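CDA peptide synthetase I (Streptomyces coelicolor, PDB 5DU9) is a nonribosomal peptide synthetase, represented here by its condensation domain, a two-lobed fold of the CoA-dependent acyltransferase superfamily. Local coordinates at residues Arg33-Leu44 against Phe375-Ser386; Thr242-Arg252 against Gly418-Val429. The protein carries 1 engineered substitution. All blocks are in the same frame, centred on the assembly; numbering follows the deposited sequence.

Contact 1 of 2, residues Arg33-Leu44 against Phe375-Ser386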
loop_
_atom_site.group_PDB
_atom_site.type_symbol
_atom_site.label_atom_id
_atom_site.label_comp_id
_atom_site.label_asym_id
_atom_site.label_seq_id
_atom_site.Cartn_x
_atom_site.Cartn_y
_atom_site.Cartn_z
ATOM N N ARG A 33 10.077 -0.740 6.776
ATOM C CA ARG A 33 9.534 0.574 7.120
ATOM C C ARG A 33 8.754 1.116 5.933
ATOM O O ARG A 33 9.285 1.211 4.822
ATOM C CB ARG A 33 10.633 1.575 7.488
ATOM C CG ARG A 33 11.410 1.293 8.773
ATOM C CD ARG A 33 10.582 1.502 10.034
ATOM N NE ARG A 33 9.826 2.758 10.044
ATOM C CZ ARG A 33 10.194 3.881 10.660
ATOM N NH1 ARG A 33 11.334 3.960 11.341
ATOM N NH2 ARG A 33 9.404 4.943 10.601
ATOM N N THR A 34 7.498 1.476 6.174
ATOM C CA THR A 34 6.640 2.040 5.141
ATOM C C THR A 34 6.077 3.361 5.627
ATOM O O THR A 34 6.252 3.730 6.789
ATOM C CB THR A 34 5.496 1.081 4.783
ATOM O OG1 THR A 34 4.781 0.732 5.973
ATOM C CG2 THR A 34 6.045 -0.180 4.153
ATOM N N GLY A 35 5.407 4.087 4.746
ATOM C CA GLY A 35 4.857 5.360 5.156
ATOM C C GLY A 35 3.968 6.035 4.143
ATOM O O GLY A 35 3.927 5.677 2.964
ATOM N N SER A 36 3.243 7.032 4.635
ATOM C CA SER A 36 2.429 7.894 3.798
ATOM C C SER A 36 2.376 9.240 4.489
ATOM O O SER A 36 2.916 9.396 5.584
ATOM C CB SER A 36 1.025 7.330 3.602
ATOM O OG SER A 36 0.323 7.304 4.834
ATOM N N CYS A 37 1.722 10.209 3.866
ATOM C CA CYS A 37 1.510 11.489 4.520
ATOM C C CYS A 37 0.221 12.133 4.041
ATOM O O CYS A 37 -0.360 11.698 3.049
ATOM C CB CYS A 37 2.692 12.430 4.272
ATOM S SG CYS A 37 2.912 12.948 2.555
ATOM N N LEU A 38 -0.228 13.144 4.781
ATOM C CA LEU A 38 -1.346 13.986 4.374
ATOM C C LEU A 38 -0.836 15.373 4.034
ATOM O O LEU A 38 -0.151 15.997 4.840
ATOM C CB LEU A 38 -2.400 14.103 5.480
ATOM C CG LEU A 38 -3.190 12.877 5.925
ATOM C CD1 LEU A 38 -4.143 13.284 7.035
ATOM C CD2 LEU A 38 -3.952 12.246 4.769
ATOM N N GLU A 39 -1.168 15.848 2.839
ATOM C CA GLU A 39 -0.919 17.230 2.480
ATOM C C GLU A 39 -2.130 18.039 2.912
ATOM O O GLU A 39 -3.231 17.832 2.405
ATOM C CB GLU A 39 -0.659 17.359 0.981
ATOM C CG GLU A 39 0.596 16.624 0.534
ATOM C CD GLU A 39 0.817 16.685 -0.964
ATOM O OE1 GLU A 39 -0.170 16.860 -1.709
ATOM O OE2 GLU A 39 1.983 16.560 -1.397
ATOM N N ILE A 40 -1.919 18.948 3.860
ATOM C CA ILE A 40 -3.012 19.648 4.525
ATOM C C ILE A 40 -2.968 21.132 4.165
ATOM O O ILE A 40 -1.924 21.772 4.269
ATOM C CB ILE A 40 -2.939 19.433 6.054
ATOM C CG1 ILE A 40 -3.072 17.938 6.367
ATOM C CG2 ILE A 40 -4.030 20.215 6.770
ATOM C CD1 ILE A 40 -2.493 17.517 7.701
ATOM N N ASP A 41 -4.110 21.667 3.738
ATOM C CA ASP A 41 -4.150 22.964 3.067
ATOM C C ASP A 41 -4.392 24.150 4.001
ATOM O O ASP A 41 -4.597 25.271 3.536
ATOM C CB ASP A 41 -5.229 22.946 1.975
ATOM C CG ASP A 41 -6.636 22.785 2.535
ATOM O OD1 ASP A 41 -6.783 22.533 3.748
ATOM O OD2 ASP A 41 -7.601 22.906 1.749
ATOM N N GLY A 42 -4.368 23.911 5.308
ATOM C CA GLY A 42 -4.596 24.976 6.271
ATOM C C GLY A 42 -3.968 24.681 7.618
ATOM O O GLY A 42 -3.555 23.549 7.875
ATOM N N PRO A 43 -3.902 25.698 8.491
ATOM C CA PRO A 43 -3.209 25.570 9.778
ATOM C C PRO A 43 -3.866 24.593 10.751
ATOM O O PRO A 43 -5.092 24.544 10.864
ATOM C CB PRO A 43 -3.243 26.997 10.341
ATOM C CG PRO A 43 -4.381 27.658 9.656
ATOM C CD PRO A 43 -4.448 27.052 8.290
ATOM N N LEU A 44 -3.029 23.819 11.436
ATOM C CA LEU A 44 -3.463 22.944 12.518
ATOM C C LEU A 44 -2.771 23.339 13.820
ATOM O O LEU A 44 -1.662 23.876 13.807
ATOM C CB LEU A 44 -3.158 21.481 12.193
ATOM C CG LEU A 44 -3.859 20.879 10.975
ATOM C CD1 LEU A 44 -3.385 19.456 10.762
ATOM C CD2 LEU A 44 -5.372 20.916 11.130
ATOM N N PHE A 375 -10.176 18.126 8.855
ATOM C CA PHE A 375 -9.694 18.557 10.161
ATOM C C PHE A 375 -10.510 19.733 10.700
ATOM O O PHE A 375 -10.062 20.456 11.590
ATOM C CB PHE A 375 -8.211 18.930 10.080
ATOM C CG PHE A 375 -7.303 17.745 9.939
ATOM C CD1 PHE A 375 -6.894 17.039 11.057
ATOM C CD2 PHE A 375 -6.863 17.333 8.691
ATOM C CE1 PHE A 375 -6.059 15.940 10.934
ATOM C CE2 PHE A 375 -6.031 16.235 8.562
ATOM C CZ PHE A 375 -5.630 15.541 9.688
ATOM N N GLY A 376 -11.712 19.913 10.159
ATOM C CA GLY A 376 -12.611 20.959 10.619
ATOM C C GLY A 376 -12.306 22.290 9.962
ATOM O O GLY A 376 -12.263 23.330 10.622
ATOM N N GLY A 377 -12.103 22.252 8.649
ATOM C CA GLY A 377 -11.703 23.416 7.882
ATOM C C GLY A 377 -10.562 23.023 6.967
ATOM O O GLY A 377 -10.757 22.862 5.761
ATOM N N PRO A 378 -9.357 22.853 7.538
ATOM C CA PRO A 378 -8.250 22.279 6.769
ATOM C C PRO A 378 -8.592 20.878 6.282
ATOM O O PRO A 378 -9.244 20.122 7.003
ATOM C CB PRO A 378 -7.095 22.242 7.774
ATOM C CG PRO A 378 -7.457 23.227 8.820
ATOM C CD PRO A 378 -8.949 23.203 8.908
ATOM N N VAL A 379 -8.152 20.546 5.074
ATOM C CA VAL A 379 -8.418 19.250 4.479
ATOM C C VAL A 379 -7.101 18.566 4.140
ATOM O O VAL A 379 -6.167 19.215 3.682
ATOM C CB VAL A 379 -9.281 19.389 3.214
ATOM C CG1 VAL A 379 -9.552 18.039 2.605
ATOM C CG2 VAL A 379 -10.593 20.087 3.547
ATOM N N GLY A 380 -7.038 17.256 4.364
ATOM C CA GLY A 380 -5.831 16.484 4.119
ATOM C C GLY A 380 -5.964 15.501 2.972
ATOM O O GLY A 380 -6.874 14.669 2.953
ATOM N N LEU A 381 -5.043 15.597 2.017
ATOM C CA LEU A 381 -4.988 14.679 0.884
ATOM C C LEU A 381 -3.832 13.701 1.056
ATOM O O LEU A 381 -2.685 14.106 1.227
ATOM C CB LEU A 381 -4.837 15.451 -0.426
ATOM C CG LEU A 381 -5.940 16.466 -0.736
ATOM C CD1 LEU A 381 -5.659 17.166 -2.056
ATOM C CD2 LEU A 381 -7.310 15.799 -0.766
ATOM N N MET A 382 -4.140 12.412 1.011
ATOM C CA MET A 382 -3.137 11.389 1.282
ATOM C C MET A 382 -2.215 11.185 0.087
ATOM O O MET A 382 -2.657 11.213 -1.061
ATOM C CB MET A 382 -3.816 10.068 1.651
ATOM C CG MET A 382 -2.850 8.945 2.018
ATOM S SD MET A 382 -3.713 7.519 2.711
ATOM C CE MET A 382 -2.439 6.264 2.588
ATOM N N ARG A 383 -0.928 10.995 0.359
ATOM C CA ARG A 383 -0.016 10.519 -0.669
ATOM C C ARG A 383 0.953 9.508 -0.077
ATOM O O ARG A 383 1.325 9.573 1.099
ATOM C CB ARG A 383 0.733 11.676 -1.344
ATOM C CG ARG A 383 1.910 12.280 -0.593
ATOM C CD ARG A 383 2.729 13.145 -1.548
ATOM N NE ARG A 383 3.689 14.013 -0.865
ATOM C CZ ARG A 383 4.999 13.785 -0.770
ATOM N NH1 ARG A 383 5.550 12.704 -1.313
ATOM N NH2 ARG A 383 5.768 14.652 -0.125
ATOM N N SER A 384 1.338 8.559 -0.916
ATOM C CA SER A 384 2.205 7.469 -0.505
ATOM C C SER A 384 3.648 7.948 -0.395
ATOM O O SER A 384 4.090 8.789 -1.178
ATOM C CB SER A 384 2.090 6.314 -1.504
ATOM O OG SER A 384 2.889 5.214 -1.117
ATOM N N ILE A 385 4.373 7.429 0.592
ATOM C CA ILE A 385 5.799 7.718 0.734
ATOM C C ILE A 385 6.597 6.476 0.364
ATOM O O ILE A 385 7.553 6.550 -0.407
ATOM C CB ILE A 385 6.156 8.177 2.169
ATOM C CG1 ILE A 385 5.497 9.525 2.483
ATOM C CG2 ILE A 385 7.667 8.276 2.356
ATOM C CD1 ILE A 385 5.948 10.683 1.596
ATOM N N SER A 386 6.196 5.340 0.921
ATOM C CA SER A 386 6.779 4.054 0.566
ATOM C C SER A 386 5.805 2.950 0.948
ATOM O O SER A 386 5.437 2.824 2.110
ATOM C CB SER A 386 8.123 3.850 1.260
ATOM O OG SER A 386 8.693 2.609 0.891
HETATM O O HOH W 1 9.387 0.119 2.317
HETATM O O HOH W 2 2.179 4.043 1.239
HETATM O O HOH W 3 -9.903 23.282 2.876
#

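Contact 2 of 2, residues Thr242-Arg252 against Gly418-Val429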
loop_
_atom_site.group_PDB
_atom_site.type_symbol
_atom_site.label_atom_id
_atom_site.label_comp_id
_atom_site.label_asym_id
_atom_site.label_seq_id
_atom_site.Cartn_x
_atom_site.Cartn_y
_atom_site.Cartn_z
ATOM N N THR A 242 13.753 2.917 -3.963
ATOM C CA THR A 242 13.912 4.289 -4.402
ATOM C C THR A 242 12.575 4.693 -4.989
ATOM O O THR A 242 12.026 3.968 -5.815
ATOM C CB THR A 242 15.024 4.437 -5.445
ATOM O OG1 THR A 242 16.268 4.007 -4.880
ATOM C CG2 THR A 242 15.146 5.881 -5.907
ATOM N N VAL A 243 12.045 5.832 -4.558
ATOM C CA VAL A 243 10.696 6.234 -4.939
ATOM C C VAL A 243 10.733 7.497 -5.783
ATOM O O VAL A 243 11.328 8.504 -5.390
ATOM C CB VAL A 243 9.806 6.465 -3.698
ATOM C CG1 VAL A 243 8.385 6.823 -4.109
ATOM C CG2 VAL A 243 9.803 5.231 -2.807
ATOM N N ARG A 244 10.111 7.428 -6.957
ATOM C CA ARG A 244 9.948 8.600 -7.803
ATOM C C ARG A 244 8.470 8.805 -8.069
ATOM O O ARG A 244 7.753 7.881 -8.466
ATOM C CB ARG A 244 10.732 8.454 -9.108
ATOM C CG ARG A 244 12.244 8.553 -8.928
ATOM C CD ARG A 244 12.671 9.937 -8.433
ATOM N NE ARG A 244 14.115 10.033 -8.227
ATOM C CZ ARG A 244 14.741 9.750 -7.085
ATOM N NH1 ARG A 244 14.059 9.342 -6.020
ATOM N NH2 ARG A 244 16.060 9.877 -7.009
ATOM N N SER A 245 8.022 10.032 -7.833
ATOM C CA SER A 245 6.603 10.348 -7.857
ATOM C C SER A 245 6.295 11.342 -8.970
ATOM O O SER A 245 7.027 12.309 -9.171
ATOM C CB SER A 245 6.170 10.906 -6.499
ATOM O OG SER A 245 4.769 11.098 -6.454
ATOM N N LEU A 246 5.209 11.086 -9.691
ATOM C CA LEU A 246 4.781 11.945 -10.787
ATOM C C LEU A 246 3.335 12.348 -10.577
ATOM O O LEU A 246 2.461 11.496 -10.480
ATOM C CB LEU A 246 4.945 11.230 -12.131
ATOM C CG LEU A 246 4.402 11.938 -13.374
ATOM C CD1 LEU A 246 5.075 13.285 -13.570
ATOM C CD2 LEU A 246 4.582 11.066 -14.602
ATOM N N GLY A 247 3.094 13.651 -10.489
ATOM C CA GLY A 247 1.745 14.172 -10.366
ATOM C C GLY A 247 1.103 14.377 -11.722
ATOM O O GLY A 247 1.691 15.013 -12.604
ATOM N N LEU A 248 -0.102 13.832 -11.879
ATOM C CA LEU A 248 -0.875 13.951 -13.111
ATOM C C LEU A 248 -2.169 14.701 -12.828
ATOM O O LEU A 248 -3.008 14.216 -12.072
ATOM C CB LEU A 248 -1.194 12.576 -13.694
ATOM C CG LEU A 248 -0.008 11.661 -14.000
ATOM C CD1 LEU A 248 -0.518 10.319 -14.498
ATOM C CD2 LEU A 248 0.926 12.297 -15.019
ATOM N N PRO A 249 -2.344 15.887 -13.430
ATOM C CA PRO A 249 -3.593 16.608 -13.183
ATOM C C PRO A 249 -4.767 15.979 -13.930
ATOM O O PRO A 249 -4.548 15.144 -14.804
ATOM C CB PRO A 249 -3.293 18.009 -13.708
ATOM C CG PRO A 249 -2.297 17.790 -14.783
ATOM C CD PRO A 249 -1.444 16.639 -14.322
ATOM N N PRO A 250 -6.000 16.370 -13.584
ATOM C CA PRO A 250 -7.198 15.824 -14.238
ATOM C C PRO A 250 -7.172 15.916 -15.768
ATOM O O PRO A 250 -7.713 15.033 -16.434
ATOM C CB PRO A 250 -8.325 16.683 -13.658
ATOM C CG PRO A 250 -7.829 17.072 -12.312
ATOM C CD PRO A 250 -6.345 17.269 -12.468
ATOM N N GLU A 251 -6.550 16.956 -16.315
ATOM C CA GLU A 251 -6.451 17.103 -17.765
ATOM C C GLU A 251 -5.770 15.887 -18.399
ATOM O O GLU A 251 -6.053 15.540 -19.549
ATOM C CB GLU A 251 -5.690 18.384 -18.124
ATOM C CG GLU A 251 -5.560 18.651 -19.624
ATOM C CD GLU A 251 -6.896 18.905 -20.304
ATOM O OE1 GLU A 251 -7.872 19.248 -19.606
ATOM O OE2 GLU A 251 -6.969 18.762 -21.543
ATOM N N ARG A 252 -4.882 15.242 -17.645
ATOM C CA ARG A 252 -4.167 14.067 -18.137
ATOM C C ARG A 252 -4.857 12.753 -17.755
ATOM O O ARG A 252 -4.752 11.772 -18.487
ATOM C CB ARG A 252 -2.726 14.054 -17.613
ATOM C CG ARG A 252 -1.831 15.158 -18.189
ATOM C CD ARG A 252 -0.349 14.887 -17.933
ATOM N NE ARG A 252 0.163 13.781 -18.740
ATOM C CZ ARG A 252 1.391 13.276 -18.634
ATOM N NH1 ARG A 252 2.248 13.776 -17.752
ATOM N NH2 ARG A 252 1.765 12.271 -19.413
ATOM N N GLY A 418 17.316 6.381 -9.652
ATOM C CA GLY A 418 16.256 7.372 -9.613
ATOM C C GLY A 418 15.883 7.881 -10.994
ATOM O O GLY A 418 14.704 7.938 -11.349
ATOM N N GLN A 419 16.893 8.248 -11.779
ATOM C CA GLN A 419 16.666 8.749 -13.132
ATOM C C GLN A 419 15.971 7.703 -14.001
ATOM O O GLN A 419 15.087 8.034 -14.792
ATOM C CB GLN A 419 17.989 9.173 -13.778
ATOM N N ASP A 420 16.371 6.444 -13.853
ATOM C CA ASP A 420 15.748 5.351 -14.596
ATOM C C ASP A 420 14.250 5.277 -14.322
ATOM O O ASP A 420 13.446 5.087 -15.237
ATOM C CB ASP A 420 16.386 4.010 -14.234
ATOM C CG ASP A 420 17.876 3.981 -14.492
ATOM O OD1 ASP A 420 18.347 4.713 -15.388
ATOM O OD2 ASP A 420 18.574 3.218 -13.794
ATOM N N LEU A 421 13.880 5.418 -13.052
ATOM C CA LEU A 421 12.480 5.323 -12.658
ATOM C C LEU A 421 11.689 6.496 -13.218
ATOM O O LEU A 421 10.551 6.331 -13.649
ATOM C CB LEU A 421 12.350 5.268 -11.132
ATOM C CG LEU A 421 12.874 3.985 -10.479
ATOM C CD1 LEU A 421 13.011 4.162 -8.975
ATOM C CD2 LEU A 421 11.960 2.808 -10.793
ATOM N N THR A 422 12.302 7.676 -13.224
ATOM C CA THR A 422 11.664 8.868 -13.774
ATOM C C THR A 422 11.369 8.675 -15.260
ATOM O O THR A 422 10.267 8.956 -15.725
ATOM C CB THR A 422 12.546 10.119 -13.565
ATOM O OG1 THR A 422 12.622 10.413 -12.165
ATOM C CG2 THR A 422 11.977 11.336 -14.294
ATOM N N VAL A 423 12.356 8.179 -15.998
ATOM C CA VAL A 423 12.195 7.931 -17.426
ATOM C C VAL A 423 11.112 6.885 -17.693
ATOM O O VAL A 423 10.242 7.082 -18.541
ATOM C CB VAL A 423 13.525 7.477 -18.058
ATOM C CG1 VAL A 423 13.333 7.079 -19.506
ATOM C CG2 VAL A 423 14.536 8.595 -17.973
ATOM N N LEU A 424 11.172 5.775 -16.966
ATOM C CA LEU A 424 10.228 4.675 -17.142
ATOM C C LEU A 424 8.794 5.100 -16.857
ATOM O O LEU A 424 7.855 4.750 -17.577
ATOM C CB LEU A 424 10.609 3.520 -16.219
ATOM C CG LEU A 424 9.991 2.161 -16.520
ATOM C CD1 LEU A 424 10.552 1.602 -17.813
ATOM C CD2 LEU A 424 10.257 1.215 -15.365
ATOM N N GLN A 425 8.637 5.848 -15.775
ATOM C CA GLN A 425 7.332 6.278 -15.315
ATOM C C GLN A 425 6.682 7.251 -16.302
ATOM O O GLN A 425 5.489 7.152 -16.569
ATOM C CB GLN A 425 7.485 6.877 -13.915
ATOM C CG GLN A 425 6.655 8.064 -13.544
ATOM C CD GLN A 425 7.074 8.576 -12.181
ATOM O OE1 GLN A 425 7.877 9.502 -12.070
ATOM N NE2 GLN A 425 6.567 7.941 -11.134
ATOM N N GLU A 426 7.464 8.167 -16.869
ATOM C CA GLU A 426 6.928 9.075 -17.877
ATOM C C GLU A 426 6.549 8.309 -19.147
ATOM O O GLU A 426 5.506 8.568 -19.750
ATOM C CB GLU A 426 7.933 10.180 -18.203
ATOM C CG GLU A 426 7.433 11.188 -19.237
ATOM C CD GLU A 426 6.105 11.818 -18.855
ATOM O OE1 GLU A 426 6.044 12.491 -17.804
ATOM O OE2 GLU A 426 5.121 11.635 -19.602
ATOM N N ARG A 427 7.397 7.361 -19.537
ATOM C CA ARG A 427 7.130 6.526 -20.706
ATOM C C ARG A 427 5.848 5.725 -20.529
ATOM O O ARG A 427 5.026 5.627 -21.445
ATOM C CB ARG A 427 8.295 5.573 -20.965
ATOM C CG ARG A 427 8.180 4.811 -22.272
ATOM C CD ARG A 427 9.337 3.846 -22.455
ATOM N NE ARG A 427 10.626 4.522 -22.354
ATOM C CZ ARG A 427 11.772 3.919 -22.052
ATOM N NH1 ARG A 427 11.801 2.614 -21.809
ATOM N NH2 ARG A 427 12.892 4.624 -21.984
ATOM N N PHE A 428 5.679 5.147 -19.345
ATOM C CA PHE A 428 4.503 4.341 -19.074
ATOM C C PHE A 428 3.230 5.175 -19.115
ATOM O O PHE A 428 2.252 4.788 -19.744
ATOM C CB PHE A 428 4.611 3.654 -17.715
ATOM C CG PHE A 428 3.297 3.167 -17.196
ATOM C CD1 PHE A 428 2.638 2.121 -17.821
ATOM C CD2 PHE A 428 2.708 3.762 -16.099
ATOM C CE1 PHE A 428 1.422 1.681 -17.360
ATOM C CE2 PHE A 428 1.491 3.320 -15.631
ATOM C CZ PHE A 428 0.848 2.278 -16.264
ATOM N N VAL A 429 3.241 6.323 -18.444
ATOM C CA VAL A 429 2.042 7.151 -18.378
ATOM C C VAL A 429 1.641 7.647 -19.772
ATOM O O VAL A 429 0.450 7.745 -20.071
ATOM C CB VAL A 429 2.230 8.353 -17.423
ATOM C CG1 VAL A 429 1.066 9.337 -17.540
ATOM C CG2 VAL A 429 2.349 7.868 -15.984
HETATM O O HOH W 4 9.265 11.308 -11.227
#

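Contact 1 of 2, residues Arg33-Leu44 against Phe375-Ser386
The ring of Phe375 receives Leu44 CD1 over one face, a CH-pi contact 4.3 Å from the ring centroid, and meets Leu38 CD1 at its edge, in plane. Ile40 crosses Phe375 at about a right angle, its CD1 3.9 Å from Phe375 CE2. The other flat group is the guanidinium of Arg383: Cys37 SG sits over one face, and Glu39 OE2 reaches NE of Arg383 at 3.1 Å from an oblique direction. With the carboxylate and guanidinium planes 62° apart, that salt bridge carries a weak hydrogen bond, while NH1 of Arg383 turns to Gln119. Cys37 SG lies between its backbone N and carbonyl carbon (chi1 66°), which brings it within 3.4 Å of Arg383 CG.

Between these groups the two strands pair antiparallel, inner neighbours in a mixed sheet, with Cys37-Arg383 and Glu39-Leu381 as hydrogen-bonded pairs. At a classic bulge the amides of Ile385 and Ser386 both reach Gly35 O from the same face of its plane. At the far end Val379 N meets Asp41 OD1 from above the carboxylate plane, 2.8 Å away in a nearly straight bond.

The face of Leu38, Ile40 and Met382 is mostly apolar but also carries Ser36, whose OG bonds Tyr170; on the other, the weak Glu39-Arg383 bridge probably offsets the two charges in part.

Contact 2 of 2, residues Thr242-Arg252 against Gly418-Val429
Leu246 lies obliquely across Gln425, its CB 3.4 Å from Gln425 CD, and this crossing is the middle of the contact. Extended beyond CG (chi2 -174°), the glutamine chain carries its amide out to the strand, where NE2 donates to Arg244 O at 2.9 Å. The donor stands well above that carbonyl's plane.

Toward the start of the helix, Arg244 bends at chi2 (-64°) and lays its guanidinium over Gly418, whose CA faces the flat group 3.6 Å from Arg244 NH2. Thr422 OG1 lies at the guanidinium edge, near its plane. The bend also returns NH1 of Arg244 to Val243 O, a bond that lies in the guanidinium plane and helps fix its rotation. Leu421 CD1 lies 3.3 Å from Thr242 O, against the strand backbone.

Toward the other end, Leu248 and Val429 reach for each other tip to tip, CD1 to CG1 at 3.6 Å. Val429 CG1 also sits over one face of the Arg252 guanidinium. Arg252 and Glu426 cross at about a right angle, yet their flat ends are nearly coplanar (15° apart). Their salt bridge is long, with NH2 of Arg252 3.4 Å from Glu426 OE2 and a weak hydrogen bond.

Strand 242-248 is an outer strand of a four-stranded mixed sheet, paired antiparallel with 404-411; helix 418-437 packs on it. Phe409 of the neighbouring strand also touches Gln425, while Phe428 turns to helix 267-283, meeting Phe278 edge-to-face.

In the fold
Contact 1 joins two strands of the six-stranded sheet, while contact 2 sets a helix against an outer strand of the four-stranded one; their centres lie 21 Å apart. They nevertheless touch, Ile385 O packing against Val243 CG2 at 3.5 Å, at the corner the chain turns at Ile385. The segments alternate along the chain, so 375-386 follows 242-252 and precedes 418-429, and the chain passes from one sheet to the other and back. The bound (2S)-2-amino-N-butyl-propanamide lies near the start of contact 1: the side chain of Thr34 is about 6 Å from it and also touches His158, a pocket residue, while Ser387, another, directly follows the bulge.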